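PDB 3LXQ: uncharacterized protein VP1736 from Vibrio parahaemolyticus, which is of unknown function but carries a sulfatase-family domain of the alkaline phosphatase clan, built around a mixed beta-sheet flanked by helices. Local coordinates for residues L155-D167 with S436-R448. Numbering follows the deposited sequence.
Sequences LSKSQTGFFTIAD and SKAYQNNWYSSKR
Y439, on the last turns of helix 422-441, projects its ring, with CG anti to the backbone N (chi1 177°), into a notch formed by L155, K157 and S158. CD1 of L155 sits over the centre of one ring face, 3.8 Å from the centroid, a CH-pi contact; S158 OG, hydrogen-bonded to V152 O, meets the ring edge, and K157 CB approaches obliquely. At the bottom of the notch K157 N donates to Y439 OH (3.1 Å, 159°). The K157 chain, bent at chi3, crosses the other face of the phenol obliquely, opposite L155, and its NZ makes a weak bond to Y439 O near the Schellman motif at N442.

Further on, a single bridge pairs F162 with S445: F163 N donates to Y444 O (2.8 Å) and S446 N to G161 O (3.0 Å). Y444 O also lies over the centre of the F162 ring. The Y444 ring packs in the corner made by F162 and F163, with F162 CE2 3.4 Å from Y444 CD2 and the edge of F163 toward one Y444 face in an offset edge-to-face pair (planes at 88°); Y444 OH bonds T142 O. Backbone bonds and aromatic burial thus fasten the C-terminal tail to the sulfatase-family domain, while the lysine's ammonium probably complements the helix's C-terminal carbonyls.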
loop_
_atom_site.group_PDB
_atom_site.type_symbol
_atom_site.label_atom_id
_atom_site.label_comp_id
_atom_site.label_asym_id
_atom_site.label_seq_id
_atom_site.Cartn_x
_atom_site.Cartn_y
_atom_site.Cartn_z
ATOM N N LEU A 155 -4.267 16.711 0.094
ATOM C CA LEU A 155 -4.345 17.767 -0.914
ATOM C C LEU A 155 -5.793 18.209 -1.102
ATOM O O LEU A 155 -6.704 17.401 -0.980
ATOM C CB LEU A 155 -3.682 17.331 -2.223
ATOM C CG LEU A 155 -2.179 17.042 -2.130
ATOM C CD1 LEU A 155 -1.651 16.586 -3.472
ATOM C CD2 LEU A 155 -1.382 18.258 -1.640
ATOM N N SER A 156 -5.995 19.494 -1.375
ATOM C CA SER A 156 -7.334 20.082 -1.376
ATOM C C SER A 156 -8.234 19.639 -2.541
ATOM O O SER A 156 -9.447 19.452 -2.359
ATOM C CB SER A 156 -7.252 21.611 -1.297
ATOM O OG SER A 156 -6.546 22.138 -2.405
ATOM N N LYS A 157 -7.646 19.457 -3.724
ATOM C CA LYS A 157 -8.408 19.017 -4.900
ATOM C C LYS A 157 -8.871 17.557 -4.825
ATOM O O LYS A 157 -9.853 17.184 -5.463
ATOM C CB LYS A 157 -7.618 19.263 -6.189
ATOM C CG LYS A 157 -7.422 20.745 -6.516
ATOM C CD LYS A 157 -6.502 20.952 -7.715
ATOM C CE LYS A 157 -7.247 20.842 -9.038
ATOM N NZ LYS A 157 -6.294 20.968 -10.177
ATOM N N SER A 158 -8.163 16.740 -4.044
ATOM C CA SER A 158 -8.481 15.311 -3.923
ATOM C C SER A 158 -9.437 14.958 -2.777
ATOM O O SER A 158 -9.601 13.776 -2.439
ATOM C CB SER A 158 -7.196 14.497 -3.808
ATOM O OG SER A 158 -6.130 15.259 -3.262
ATOM N N GLN A 159 -10.074 15.977 -2.188
ATOM C CA GLN A 159 -10.919 15.765 -1.007
ATOM C C GLN A 159 -12.302 15.214 -1.351
ATOM O O GLN A 159 -13.007 14.673 -0.486
ATOM C CB GLN A 159 -11.022 17.043 -0.163
ATOM C CG GLN A 159 -9.695 17.470 0.461
ATOM C CD GLN A 159 -8.992 16.326 1.185
ATOM O OE1 GLN A 159 -7.938 15.851 0.754
ATOM N NE2 GLN A 159 -9.583 15.873 2.288
ATOM N N THR A 160 -12.678 15.337 -2.619
ATOM C CA THR A 160 -13.976 14.875 -3.095
ATOM C C THR A 160 -13.861 14.400 -4.537
ATOM O O THR A 160 -13.125 14.984 -5.336
ATOM C CB THR A 160 -15.058 15.985 -2.968
ATOM O OG1 THR A 160 -16.308 15.513 -3.485
ATOM C CG2 THR A 160 -14.644 17.255 -3.716
ATOM N N GLY A 161 -14.597 13.338 -4.860
ATOM C CA GLY A 161 -14.602 12.778 -6.205
ATOM C C GLY A 161 -13.248 12.398 -6.803
ATOM O O GLY A 161 -13.086 12.401 -8.016
ATOM N N PHE A 162 -12.270 12.080 -5.964
ATOM C CA PHE A 162 -11.003 11.526 -6.452
ATOM C C PHE A 162 -11.217 10.025 -6.616
ATOM O O PHE A 162 -12.057 9.434 -5.925
ATOM C CB PHE A 162 -9.880 11.817 -5.456
ATOM C CG PHE A 162 -8.478 11.669 -6.020
ATOM C CD1 PHE A 162 -7.922 12.663 -6.820
ATOM C CD2 PHE A 162 -7.697 10.555 -5.697
ATOM C CE1 PHE A 162 -6.635 12.545 -7.311
ATOM C CE2 PHE A 162 -6.412 10.412 -6.199
ATOM C CZ PHE A 162 -5.866 11.414 -7.002
ATOM N N PHE A 163 -10.484 9.394 -7.528
ATOM C CA PHE A 163 -10.629 7.958 -7.666
ATOM C C PHE A 163 -10.110 7.184 -6.453
ATOM O O PHE A 163 -8.962 7.370 -6.026
ATOM C CB PHE A 163 -9.999 7.394 -8.955
ATOM C CG PHE A 163 -10.062 5.897 -9.001
ATOM C CD1 PHE A 163 -11.203 5.250 -9.458
ATOM C CD2 PHE A 163 -9.043 5.136 -8.450
ATOM C CE1 PHE A 163 -11.283 3.858 -9.438
ATOM C CE2 PHE A 163 -9.127 3.747 -8.421
ATOM C CZ PHE A 163 -10.221 3.113 -8.920
ATOM N N THR A 164 -10.978 6.337 -5.897
ATOM C CA THR A 164 -10.600 5.353 -4.869
ATOM C C THR A 164 -11.314 4.020 -5.160
ATOM O O THR A 164 -12.414 4.019 -5.723
ATOM C CB THR A 164 -10.979 5.799 -3.416
ATOM O OG1 THR A 164 -12.408 5.816 -3.267
ATOM C CG2 THR A 164 -10.409 7.172 -3.072
ATOM N N ILE A 165 -10.718 2.904 -4.741
ATOM C CA ILE A 165 -11.407 1.613 -4.830
ATOM C C ILE A 165 -12.572 1.549 -3.844
ATOM O O ILE A 165 -13.466 0.721 -3.995
ATOM C CB ILE A 165 -10.474 0.388 -4.617
ATOM C CG1 ILE A 165 -9.805 0.431 -3.238
ATOM C CG2 ILE A 165 -9.438 0.282 -5.761
ATOM C CD1 ILE A 165 -9.371 -0.953 -2.710
ATOM N N ALA A 166 -12.551 2.426 -2.837
ATOM C CA ALA A 166 -13.661 2.555 -1.898
ATOM C C ALA A 166 -14.929 2.932 -2.630
ATOM O O ALA A 166 -15.945 2.231 -2.498
ATOM C CB ALA A 166 -13.359 3.580 -0.817
ATOM N N ASP A 167 -14.882 4.025 -3.398
ATOM C CA ASP A 167 -16.108 4.447 -4.066
ATOM C C ASP A 167 -16.443 3.572 -5.273
ATOM O O ASP A 167 -17.632 3.446 -5.623
ATOM C CB ASP A 167 -16.143 5.952 -4.368
ATOM C CG ASP A 167 -15.456 6.313 -5.646
ATOM O OD1 ASP A 167 -16.097 6.206 -6.716
ATOM O OD2 ASP A 167 -14.289 6.740 -5.576
ATOM N N SER A 436 1.986 14.404 -10.235
ATOM C CA SER A 436 1.996 15.862 -10.158
ATOM C C SER A 436 1.130 16.498 -11.262
ATOM O O SER A 436 0.350 17.409 -10.995
ATOM C CB SER A 436 3.430 16.369 -10.216
ATOM O OG SER A 436 3.481 17.776 -10.157
ATOM N N LYS A 437 1.229 15.979 -12.485
ATOM C CA LYS A 437 0.425 16.493 -13.587
ATOM C C LYS A 437 -1.032 16.025 -13.527
ATOM O O LYS A 437 -1.947 16.783 -13.871
ATOM C CB LYS A 437 1.068 16.147 -14.935
ATOM C CG LYS A 437 2.235 17.052 -15.330
ATOM C CD LYS A 437 1.738 18.210 -16.199
ATOM C CE LYS A 437 2.850 19.181 -16.564
ATOM N NZ LYS A 437 3.052 20.253 -15.534
ATOM N N ALA A 438 -1.250 14.781 -13.103
ATOM C CA ALA A 438 -2.606 14.211 -13.044
ATOM C C ALA A 438 -3.441 14.943 -12.007
ATOM O O ALA A 438 -4.648 15.166 -12.202
ATOM C CB ALA A 438 -2.557 12.712 -12.734
ATOM N N TYR A 439 -2.778 15.304 -10.907
ATOM C CA TYR A 439 -3.384 16.092 -9.843
ATOM C C TYR A 439 -3.784 17.476 -10.350
ATOM O O TYR A 439 -4.943 17.872 -10.222
ATOM C CB TYR A 439 -2.446 16.199 -8.628
ATOM C CG TYR A 439 -3.010 17.074 -7.533
ATOM C CD1 TYR A 439 -2.544 18.370 -7.335
ATOM C CD2 TYR A 439 -4.044 16.615 -6.718
ATOM C CE1 TYR A 439 -3.085 19.182 -6.343
ATOM C CE2 TYR A 439 -4.593 17.415 -5.733
ATOM C CZ TYR A 439 -4.108 18.692 -5.546
ATOM O OH TYR A 439 -4.654 19.477 -4.562
ATOM N N GLN A 440 -2.825 18.198 -10.932
ATOM C CA GLN A 440 -3.075 19.506 -11.544
ATOM C C GLN A 440 -4.243 19.518 -12.524
ATOM O O GLN A 440 -5.000 20.484 -12.569
ATOM C CB GLN A 440 -1.840 20.003 -12.297
ATOM C CG GLN A 440 -0.676 20.393 -11.424
ATOM C CD GLN A 440 0.494 20.933 -12.234
ATOM O OE1 GLN A 440 0.309 21.669 -13.214
ATOM N NE2 GLN A 440 1.710 20.576 -11.824
ATOM N N ASN A 441 -4.380 18.448 -13.306
ATOM C CA ASN A 441 -5.327 18.446 -14.418
ATOM C C ASN A 441 -6.585 17.611 -14.214
ATOM O O ASN A 441 -7.420 17.515 -15.118
ATOM C CB ASN A 441 -4.622 18.078 -15.722
ATOM C CG ASN A 441 -3.555 19.087 -16.105
ATOM O OD1 ASN A 441 -3.809 20.009 -16.868
ATOM N ND2 ASN A 441 -2.360 18.931 -15.550
ATOM N N ASN A 442 -6.726 17.042 -13.018
ATOM C CA ASN A 442 -7.903 16.244 -12.645
ATOM C C ASN A 442 -8.030 14.980 -13.476
ATOM O O ASN A 442 -9.122 14.615 -13.929
ATOM C CB ASN A 442 -9.188 17.078 -12.720
ATOM C CG ASN A 442 -9.057 18.398 -12.002
ATOM O OD1 ASN A 442 -8.942 19.446 -12.634
ATOM N ND2 ASN A 442 -9.032 18.350 -10.670
ATOM N N TRP A 443 -6.899 14.297 -13.641
ATOM C CA TRP A 443 -6.849 13.091 -14.456
ATOM C C TRP A 443 -7.170 11.845 -13.655
ATOM O O TRP A 443 -7.156 10.738 -14.192
ATOM C CB TRP A 443 -5.487 12.932 -15.137
ATOM C CG TRP A 443 -5.211 13.933 -16.232
ATOM C CD1 TRP A 443 -6.127 14.701 -16.918
ATOM C CD2 TRP A 443 -3.928 14.246 -16.792
ATOM N NE1 TRP A 443 -5.480 15.480 -17.855
ATOM C CE2 TRP A 443 -4.134 15.214 -17.804
ATOM C CE3 TRP A 443 -2.623 13.796 -16.542
ATOM C CZ2 TRP A 443 -3.081 15.746 -18.553
ATOM C CZ3 TRP A 443 -1.576 14.331 -17.284
ATOM C CH2 TRP A 443 -1.811 15.299 -18.274
ATOM N N TYR A 444 -7.502 12.027 -12.384
ATOM C CA TYR A 444 -7.639 10.888 -11.503
ATOM C C TYR A 444 -8.938 10.921 -10.694
ATOM O O TYR A 444 -8.965 10.541 -9.522
ATOM C CB TYR A 444 -6.387 10.763 -10.618
ATOM C CG TYR A 444 -5.947 9.341 -10.358
ATOM C CD1 TYR A 444 -5.194 8.629 -11.303
ATOM C CD2 TYR A 444 -6.262 8.706 -9.160
ATOM C CE1 TYR A 444 -4.779 7.316 -11.052
ATOM C CE2 TYR A 444 -5.854 7.408 -8.899
ATOM C CZ TYR A 444 -5.110 6.718 -9.843
ATOM O OH TYR A 444 -4.727 5.425 -9.560
ATOM N N SER A 445 -10.014 11.345 -11.354
ATOM C CA SER A 445 -11.324 11.448 -10.738
ATOM C C SER A 445 -12.021 10.094 -10.677
ATOM O O SER A 445 -11.588 9.136 -11.315
ATOM C CB SER A 445 -12.183 12.394 -11.558
ATOM O OG SER A 445 -12.686 11.714 -12.690
ATOM N N SER A 446 -13.117 10.030 -9.922
ATOM C CA SER A 446 -13.964 8.835 -9.893
ATOM C C SER A 446 -15.076 8.807 -10.931
ATOM O O SER A 446 -15.962 7.947 -10.849
ATOM C CB SER A 446 -14.541 8.560 -8.490
ATOM O OG SER A 446 -14.788 9.740 -7.752
ATOM N N LYS A 447 -15.039 9.714 -11.913
ATOM C CA LYS A 447 -16.043 9.699 -12.994
ATOM C C LYS A 447 -15.897 8.430 -13.844
ATOM O O LYS A 447 -14.779 8.015 -14.176
ATOM C CB LYS A 447 -15.949 10.950 -13.877
ATOM N N ARG A 448 -17.029 7.812 -14.177
ATOM C CA ARG A 448 -17.056 6.564 -14.937
ATOM C C ARG A 448 -18.446 6.332 -15.525
ATOM O O ARG A 448 -18.695 6.626 -16.693
ATOM C CB ARG A 448 -16.652 5.381 -14.049
#